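Local coordinates for protein prolyl 4-hydroxylase (PDB 6IUQ) that probably hydroxylates proline residues as an iron(II)- and 2-oxoglutarate-dependent oxygenase built on a double-stranded beta-helix core, at residues 20-33 against 116-130. Sequence-based numbering, arbitrary orientation.
Sequences LHNKISKEVCDQLD and STELLQALTTHLPQY
Two helices that lie against the major sheet of the double-stranded beta-helix core meet where His126, at the end of helix 118-126, lays its ring on the first turn of helix 26-33. Lys26 CA sits over the ring centre, and Lys26 CB adds a CH-pi contact, 4.2 Å from the centroid. Thr125 CG2 covers the opposite face, offset toward the rim. In the plane of the ring a water lies 2.8 Å from His126 NE2 and donates to Ile24 O at 3.0 Å, tying the ring to the inverse gamma turn centred on Ile24, where helix 17-23 ends, just before helix 26-33 begins. Beside the same turn, Ala122 CB packs against Ile24 CG2 at 3.5 Å. The axes of helices 26-33 and 118-126 cross at -70°, with Cys29 between them: chi1 of -70° sets SG beside its backbone N, 3.7 Å from Leu123 CD2. Leu32 CD2 meets the same methyl, the two side chains crossing at about a right angle, while Leu123 and Leu119 also reach Leu231 of the sheet and Ile24 packs on Ile40. At the far end Tyr130 OH donates to the anti lone pair of Asp33 OD1 at 2.6 Å; Gln209 NE2 bonds both this hydroxyl and Leu32 O.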
ATOM      1  N   LEU A  20      10.027   3.634  17.247  1.00 27.28           N
ATOM      2  CA  LEU A  20       9.746   3.263  15.870  1.00 26.31           C
ATOM      3  C   LEU A  20      10.448   1.965  15.526  1.00 29.02           C
ATOM      4  O   LEU A  20       9.828   1.021  15.031  1.00 26.70           O
ATOM      5  CB  LEU A  20      10.176   4.378  14.928  1.00 25.47           C
ATOM      6  CG  LEU A  20       9.947   4.162  13.441  1.00 30.71           C
ATOM      7  CD1 LEU A  20       8.550   3.591  13.177  1.00 31.03           C
ATOM      8  CD2 LEU A  20      10.152   5.485  12.709  1.00 31.48           C
ATOM      9  N   HIS A  21      11.738   1.903  15.823  1.00 27.43           N
ATOM     10  CA  HIS A  21      12.494   0.690  15.577  1.00 29.34           C
ATOM     11  C   HIS A  21      11.889  -0.508  16.308  1.00 32.09           C
ATOM     12  O   HIS A  21      11.765  -1.590  15.729  1.00 39.39           O
ATOM     13  CB  HIS A  21      13.956   0.864  15.984  1.00 34.37           C
ATOM     14  CG  HIS A  21      14.855  -0.178  15.398  1.00 44.40           C
ATOM     15  ND1 HIS A  21      15.021  -1.422  15.967  1.00 46.59           N
ATOM     16  CD2 HIS A  21      15.611  -0.173  14.274  1.00 39.88           C
ATOM     17  CE1 HIS A  21      15.848  -2.137  15.224  1.00 44.33           C
ATOM     18  NE2 HIS A  21      16.223  -1.400  14.194  1.00 44.34           N
ATOM     19  N   ASN A  22      11.498  -0.329  17.571  1.00 32.39           N
ATOM     20  CA  ASN A  22      10.932  -1.450  18.324  1.00 32.18           C
ATOM     21  C   ASN A  22       9.538  -1.841  17.828  1.00 27.14           C
ATOM     22  O   ASN A  22       9.127  -2.993  17.951  1.00 26.54           O
ATOM     23  CB  ASN A  22      10.875  -1.130  19.820  1.00 30.58           C
ATOM     24  CG  ASN A  22      12.259  -0.998  20.438  1.00 42.83           C
ATOM     25  OD1 ASN A  22      13.243  -1.511  19.904  1.00 47.80           O
ATOM     26  ND2 ASN A  22      12.339  -0.309  21.568  1.00 46.89           N
ATOM     27  N   LYS A  23       8.794  -0.887  17.286  1.00 24.78           N
ATOM     28  CA  LYS A  23       7.480  -1.232  16.736  1.00 27.94           C
ATOM     29  C   LYS A  23       7.638  -2.124  15.511  1.00 22.94           C
ATOM     30  O   LYS A  23       6.829  -3.008  15.291  1.00 22.33           O
ATOM     31  CB  LYS A  23       6.686   0.011  16.370  1.00 25.49           C
ATOM     32  CG  LYS A  23       6.148   0.735  17.555  1.00 26.08           C
ATOM     33  CD  LYS A  23       5.127  -0.122  18.260  1.00 30.85           C
ATOM     34  CE  LYS A  23       4.353   0.703  19.268  1.00 26.29           C
ATOM     35  NZ  LYS A  23       3.117  -0.030  19.658  1.00 43.41           N
ATOM     36  N   ILE A  24       8.692  -1.910  14.729  1.00 21.60           N
ATOM     37  CA  ILE A  24       8.921  -2.761  13.570  1.00 22.36           C
ATOM     38  C   ILE A  24       9.701  -4.001  13.985  1.00 23.39           C
ATOM     39  O   ILE A  24      10.892  -4.136  13.704  1.00 27.13           O
ATOM     40  CB  ILE A  24       9.658  -2.018  12.436  1.00 22.27           C
ATOM     41  CG1 ILE A  24       9.035  -0.643  12.212  1.00 20.88           C
ATOM     42  CG2 ILE A  24       9.592  -2.836  11.144  1.00 19.42           C
ATOM     43  CD1 ILE A  24       7.538  -0.720  11.945  1.00 20.41           C
ATOM     44  N   SER A  25       8.995  -4.913  14.643  1.00 26.66           N
ATOM     45  CA  SER A  25       9.599  -6.072  15.294  1.00 27.26           C
ATOM     46  C   SER A  25       9.721  -7.276  14.382  1.00 28.91           C
ATOM     47  O   SER A  25       9.189  -7.288  13.268  1.00 26.71           O
ATOM     48  CB  SER A  25       8.778  -6.459  16.525  1.00 25.82           C
ATOM     49  OG  SER A  25       7.498  -6.923  16.134  1.00 30.60           O
ATOM     50  N   LYS A  26      10.438  -8.287  14.862  1.00 34.57           N
ATOM     51  CA  LYS A  26      10.545  -9.586  14.198  1.00 32.24           C
ATOM     52  C   LYS A  26       9.166 -10.182  13.894  1.00 31.38           C
ATOM     53  O   LYS A  26       8.922 -10.699  12.808  1.00 29.89           O
ATOM     54  CB  LYS A  26      11.351 -10.542  15.077  1.00 35.70           C
ATOM     55  CG  LYS A  26      11.284 -11.997  14.685  1.00 38.82           C
ATOM     56  CD  LYS A  26      11.973 -12.214  13.366  1.00 47.40           C
ATOM     57  CE  LYS A  26      12.229 -13.691  13.093  1.00 47.69           C
ATOM     58  NZ  LYS A  26      12.890 -13.831  11.764  1.00 50.07           N
ATOM     59  N   GLU A  27       8.259 -10.093  14.856  1.00 29.72           N
ATOM     60  CA  GLU A  27       6.909 -10.621  14.691  1.00 33.95           C
ATOM     61  C   GLU A  27       6.131  -9.880  13.608  1.00 30.02           C
ATOM     62  O   GLU A  27       5.438 -10.492  12.787  1.00 22.87           O
ATOM     63  CB  GLU A  27       6.153 -10.549  16.018  1.00 32.80           C
ATOM     64  CG  GLU A  27       6.920 -11.179  17.198  1.00 49.82           C
ATOM     65  CD  GLU A  27       7.737 -10.158  17.998  1.00 53.42           C
ATOM     66  OE1 GLU A  27       7.178  -9.588  18.968  1.00 55.53           O
ATOM     67  OE2 GLU A  27       8.929  -9.937  17.671  1.00 49.42           O
ATOM     68  N   VAL A  28       6.246  -8.557  13.628  1.00 26.28           N
ATOM     69  CA  VAL A  28       5.627  -7.706  12.631  1.00 21.61           C
ATOM     70  C   VAL A  28       6.171  -8.072  11.241  1.00 22.87           C
ATOM     71  O   VAL A  28       5.408  -8.291  10.298  1.00 26.52           O
ATOM     72  CB  VAL A  28       5.861  -6.201  12.974  1.00 26.34           C
ATOM     73  CG1 VAL A  28       5.726  -5.298  11.738  1.00 20.27           C
ATOM     74  CG2 VAL A  28       4.897  -5.756  14.075  1.00 17.34           C
ATOM     75  N   CYS A  29       7.486  -8.204  11.130  1.00 23.39           N
ATOM     76  CA  CYS A  29       8.097  -8.560   9.856  1.00 25.45           C
ATOM     77  C   CYS A  29       7.708  -9.960   9.402  1.00 23.09           C
ATOM     78  O   CYS A  29       7.504 -10.177   8.208  1.00 23.87           O
ATOM     79  CB  CYS A  29       9.618  -8.432   9.931  1.00 19.27           C
ATOM     80  SG  CYS A  29      10.154  -6.699  10.046  1.00 25.87           S
ATOM     81  N   ASP A  30       7.588 -10.907  10.329  1.00 24.88           N
ATOM     82  CA  ASP A  30       7.171 -12.258   9.953  1.00 25.12           C
ATOM     83  C   ASP A  30       5.742 -12.249   9.417  1.00 25.65           C
ATOM     84  O   ASP A  30       5.416 -13.010   8.504  1.00 25.31           O
ATOM     85  CB  ASP A  30       7.259 -13.234  11.130  1.00 27.06           C
ATOM     86  CG  ASP A  30       8.693 -13.535  11.543  1.00 41.84           C
ATOM     87  OD1 ASP A  30       9.633 -13.272  10.747  1.00 37.48           O
ATOM     88  OD2 ASP A  30       8.871 -14.043  12.681  1.00 42.77           O
ATOM     89  N   GLN A  31       4.889 -11.399   9.985  1.00 21.53           N
ATOM     90  CA  GLN A  31       3.516 -11.304   9.503  1.00 21.15           C
ATOM     91  C   GLN A  31       3.457 -10.664   8.122  1.00 24.93           C
ATOM     92  O   GLN A  31       2.717 -11.117   7.250  1.00 20.59           O
ATOM     93  CB  GLN A  31       2.635 -10.516  10.465  1.00 22.56           C
ATOM     94  CG  GLN A  31       1.155 -10.814  10.211  1.00 34.15           C
ATOM     95  CD  GLN A  31       0.197  -9.919  10.968  1.00 40.36           C
ATOM     96  OE1 GLN A  31       0.174  -9.918  12.211  1.00 42.93           O
ATOM     97  NE2 GLN A  31      -0.626  -9.160  10.221  1.00 29.39           N
ATOM     98  N   LEU A  32       4.237  -9.602   7.932  1.00 24.13           N
ATOM     99  CA  LEU A  32       4.305  -8.934   6.644  1.00 18.80           C
ATOM    100  C   LEU A  32       4.708  -9.939   5.576  1.00 19.40           C
ATOM    101  O   LEU A  32       4.074 -10.053   4.522  1.00 17.50           O
ATOM    102  CB  LEU A  32       5.297  -7.769   6.699  1.00 18.70           C
ATOM    103  CG  LEU A  32       5.714  -7.189   5.349  1.00 20.61           C
ATOM    104  CD1 LEU A  32       4.499  -6.586   4.638  1.00 12.97           C
ATOM    105  CD2 LEU A  32       6.827  -6.143   5.521  1.00 16.23           C
ATOM    106  N   ASP A  33       5.749 -10.697   5.870  1.00 18.09           N
ATOM    107  CA  ASP A  33       6.242 -11.682   4.935  1.00 19.03           C
ATOM    108  C   ASP A  33       5.259 -12.834   4.687  1.00 21.42           C
ATOM    109  O   ASP A  33       5.142 -13.328   3.568  1.00 20.41           O
ATOM    110  CB  ASP A  33       7.556 -12.250   5.430  1.00 20.14           C
ATOM    111  CG  ASP A  33       8.221 -13.113   4.401  1.00 25.68           C
ATOM    112  OD1 ASP A  33       8.433 -12.617   3.269  1.00 22.86           O
ATOM    113  OD2 ASP A  33       8.517 -14.283   4.717  1.00 36.08           O
ATOM    114  N   SER A 116      15.136   9.385   8.400  1.00 23.69           N
ATOM    115  CA  SER A 116      15.154   8.240   9.298  1.00 26.86           C
ATOM    116  C   SER A 116      15.360   6.927   8.538  1.00 26.24           C
ATOM    117  O   SER A 116      14.812   6.726   7.451  1.00 27.23           O
ATOM    118  CB  SER A 116      13.860   8.188  10.107  1.00 26.62           C
ATOM    119  OG  SER A 116      13.694   6.901  10.654  1.00 29.03           O
ATOM    120  N   THR A 117      16.164   6.037   9.105  1.00 25.08           N
ATOM    121  CA  THR A 117      16.394   4.732   8.494  1.00 28.21           C
ATOM    122  C   THR A 117      15.929   3.580   9.370  1.00 25.85           C
ATOM    123  O   THR A 117      16.319   2.427   9.131  1.00 26.38           O
ATOM    124  CB  THR A 117      17.881   4.491   8.192  1.00 31.60           C
ATOM    125  OG1 THR A 117      18.630   4.579   9.413  1.00 30.69           O
ATOM    126  CG2 THR A 117      18.391   5.484   7.178  1.00 25.27           C
ATOM    127  N   GLU A 118      15.119   3.882  10.384  1.00 24.49           N
ATOM    128  CA  GLU A 118      14.674   2.857  11.331  1.00 24.44           C
ATOM    129  C   GLU A 118      13.899   1.760  10.607  1.00 26.16           C
ATOM    130  O   GLU A 118      14.146   0.567  10.812  1.00 29.53           O
ATOM    131  CB  GLU A 118      13.829   3.480  12.441  1.00 25.55           C
ATOM    132  CG  GLU A 118      14.648   3.852  13.680  1.00 33.68           C
ATOM    133  CD  GLU A 118      15.730   4.887  13.379  1.00 40.86           C
ATOM    134  OE1 GLU A 118      15.437   5.858  12.637  1.00 37.21           O
ATOM    135  OE2 GLU A 118      16.873   4.731  13.878  1.00 45.06           O
ATOM    136  N   LEU A 119      12.998   2.175   9.723  1.00 15.39           N
ATOM    137  CA  LEU A 119      12.201   1.248   8.955  1.00 24.85           C
ATOM    138  C   LEU A 119      13.083   0.374   8.074  1.00 26.76           C
ATOM    139  O   LEU A 119      12.956  -0.844   8.078  1.00 24.06           O
ATOM    140  CB  LEU A 119      11.187   2.024   8.121  1.00 28.39           C
ATOM    141  CG  LEU A 119      10.038   1.310   7.424  1.00 32.46           C
ATOM    142  CD1 LEU A 119       9.363   0.277   8.344  1.00 32.14           C
ATOM    143  CD2 LEU A 119       9.055   2.379   6.989  1.00 26.30           C
ATOM    144  N   LEU A 120      13.995   1.008   7.340  1.00 26.08           N
ATOM    145  CA  LEU A 120      14.935   0.292   6.491  1.00 24.74           C
ATOM    146  C   LEU A 120      15.777  -0.683   7.296  1.00 23.02           C
ATOM    147  O   LEU A 120      16.012  -1.790   6.845  1.00 26.19           O
ATOM    148  CB  LEU A 120      15.844   1.279   5.738  1.00 27.96           C
ATOM    149  CG  LEU A 120      15.264   1.848   4.435  1.00 26.31           C
ATOM    150  CD1 LEU A 120      16.107   2.978   3.884  1.00 26.42           C
ATOM    151  CD2 LEU A 120      15.169   0.742   3.407  1.00 25.44           C
ATOM    152  N   GLN A 121      16.220  -0.276   8.485  1.00 21.46           N
ATOM    153  CA  GLN A 121      17.074  -1.132   9.306  1.00 25.16           C
ATOM    154  C   GLN A 121      16.320  -2.375   9.784  1.00 25.36           C
ATOM    155  O   GLN A 121      16.813  -3.483   9.644  1.00 23.36           O
ATOM    156  CB  GLN A 121      17.625  -0.364  10.520  1.00 28.08           C
ATOM    157  CG  GLN A 121      18.769   0.606  10.238  1.00 27.87           C
ATOM    158  CD  GLN A 121      19.216   1.381  11.492  1.00 36.44           C
ATOM    159  OE1 GLN A 121      19.425   0.804  12.562  1.00 34.91           O
ATOM    160  NE2 GLN A 121      19.352   2.692  11.356  1.00 41.95           N
ATOM    161  N   ALA A 122      15.126  -2.188  10.349  1.00 22.39           N
ATOM    162  CA  ALA A 122      14.349  -3.316  10.861  1.00 22.20           C
ATOM    163  C   ALA A 122      14.053  -4.291   9.759  1.00 24.97           C
ATOM    164  O   ALA A 122      14.316  -5.486   9.899  1.00 30.60           O
ATOM    165  CB  ALA A 122      13.064  -2.848  11.504  1.00 20.01           C
ATOM    166  N   LEU A 123      13.541  -3.786   8.642  1.00 22.12           N
ATOM    167  CA  LEU A 123      13.196  -4.669   7.526  1.00 23.68           C
ATOM    168  C   LEU A 123      14.422  -5.389   6.966  1.00 23.95           C
ATOM    169  O   LEU A 123      14.358  -6.583   6.709  1.00 23.52           O
ATOM    170  CB  LEU A 123      12.473  -3.881   6.420  1.00 24.27           C
ATOM    171  CG  LEU A 123      11.057  -3.439   6.845  1.00 28.14           C
ATOM    172  CD1 LEU A 123      10.485  -2.356   5.936  1.00 28.01           C
ATOM    173  CD2 LEU A 123      10.099  -4.650   6.950  1.00 23.58           C
ATOM    174  N   THR A 124      15.543  -4.694   6.785  1.00 21.97           N
ATOM    175  CA  THR A 124      16.709  -5.374   6.223  1.00 27.98           C
ATOM    176  C   THR A 124      17.319  -6.343   7.240  1.00 28.41           C
ATOM    177  O   THR A 124      17.932  -7.320   6.848  1.00 28.37           O
ATOM    178  CB  THR A 124      17.794  -4.388   5.713  1.00 27.85           C
ATOM    179  OG1 THR A 124      18.162  -3.484   6.752  1.00 32.34           O
ATOM    180  CG2 THR A 124      17.276  -3.589   4.505  1.00 27.40           C
ATOM    181  N   THR A 125      17.122  -6.102   8.535  1.00 27.58           N
ATOM    182  CA  THR A 125      17.588  -7.053   9.535  1.00 25.95           C
ATOM    183  C   THR A 125      16.726  -8.320   9.495  1.00 32.03           C
ATOM    184  O   THR A 125      17.249  -9.426   9.415  1.00 36.96           O
ATOM    185  CB  THR A 125      17.556  -6.463  10.969  1.00 29.72           C
ATOM    186  OG1 THR A 125      18.562  -5.455  11.107  1.00 37.42           O
ATOM    187  CG2 THR A 125      17.805  -7.554  12.007  1.00 29.87           C
ATOM    188  N   HIS A 126      15.404  -8.158   9.549  1.00 27.24           N
ATOM    189  CA  HIS A 126      14.514  -9.307   9.655  1.00 26.23           C
ATOM    190  C   HIS A 126      14.147  -9.921   8.312  1.00 22.70           C
ATOM    191  O   HIS A 126      13.811 -11.101   8.255  1.00 27.73           O
ATOM    192  CB  HIS A 126      13.241  -8.924  10.401  1.00 27.46           C
ATOM    193  CG  HIS A 126      13.492  -8.352  11.759  1.00 29.36           C
ATOM    194  ND1 HIS A 126      14.196  -9.027  12.733  1.00 33.97           N
ATOM    195  CD2 HIS A 126      13.149  -7.160  12.302  1.00 33.13           C
ATOM    196  CE1 HIS A 126      14.268  -8.280  13.822  1.00 33.35           C
ATOM    197  NE2 HIS A 126      13.636  -7.143  13.588  1.00 39.52           N
ATOM    198  N   LEU A 127      14.219  -9.136   7.240  1.00 26.76           N
ATOM    199  CA  LEU A 127      13.903  -9.635   5.896  1.00 22.46           C
ATOM    200  C   LEU A 127      14.970  -9.305   4.857  1.00 27.84           C
ATOM    201  O   LEU A 127      14.693  -8.611   3.879  1.00 27.96           O
ATOM    202  CB  LEU A 127      12.564  -9.076   5.433  1.00 22.33           C
ATOM    203  CG  LEU A 127      11.383  -9.394   6.349  1.00 22.05           C
ATOM    204  CD1 LEU A 127      10.204  -8.539   5.990  1.00 22.53           C
ATOM    205  CD2 LEU A 127      11.027 -10.864   6.274  1.00 19.01           C
ATOM    206  N   PRO A 128      16.192  -9.833   5.041  1.00 32.32           N
ATOM    207  CA  PRO A 128      17.315  -9.523   4.145  1.00 26.77           C
ATOM    208  C   PRO A 128      17.021  -9.881   2.692  1.00 28.03           C
ATOM    209  O   PRO A 128      17.583  -9.281   1.785  1.00 25.21           O
ATOM    210  CB  PRO A 128      18.464 -10.395   4.677  1.00 31.16           C
ATOM    211  CG  PRO A 128      18.021 -10.939   5.980  1.00 29.43           C
ATOM    212  CD  PRO A 128      16.527 -10.871   6.033  1.00 31.61           C
ATOM    213  N   GLN A 129      16.149 -10.857   2.473  1.00 29.61           N
ATOM    214  CA  GLN A 129      15.907 -11.338   1.121  1.00 30.23           C
ATOM    215  C   GLN A 129      15.242 -10.296   0.215  1.00 31.58           C
ATOM    216  O   GLN A 129      15.302 -10.426  -1.009  1.00 30.15           O
ATOM    217  CB  GLN A 129      15.067 -12.619   1.150  1.00 25.66           C
ATOM    218  CG  GLN A 129      13.704 -12.521   1.821  1.00 25.97           C
ATOM    219  CD  GLN A 129      13.758 -12.811   3.324  1.00 27.48           C
ATOM    220  OE1 GLN A 129      14.756 -12.546   3.993  1.00 26.92           O
ATOM    221  NE2 GLN A 129      12.686 -13.365   3.848  1.00 28.63           N
ATOM    222  N   TYR A 130      14.622  -9.266   0.795  1.00 24.85           N
ATOM    223  CA  TYR A 130      13.929  -8.260  -0.017  1.00 26.39           C
ATOM    224  C   TYR A 130      14.919  -7.305  -0.678  1.00 24.26           C
ATOM    225  O   TYR A 130      14.566  -6.596  -1.623  1.00 23.19           O
ATOM    226  CB  TYR A 130      12.938  -7.433   0.810  1.00 23.73           C
ATOM    227  CG  TYR A 130      11.729  -8.165   1.355  1.00 27.30           C
ATOM    228  CD1 TYR A 130      11.528  -9.534   1.136  1.00 19.38           C
ATOM    229  CD2 TYR A 130      10.769  -7.465   2.082  1.00 23.90           C
ATOM    230  CE1 TYR A 130      10.421 -10.177   1.656  1.00 19.76           C
ATOM    231  CE2 TYR A 130       9.672  -8.107   2.617  1.00 21.73           C
ATOM    232  CZ  TYR A 130       9.503  -9.450   2.403  1.00 22.91           C
ATOM    233  OH  TYR A 130       8.397 -10.049   2.934  1.00 22.46           O
TER
HETATM  234  O   HOH W   1      13.563  -4.679  14.924  1.00 47.13           O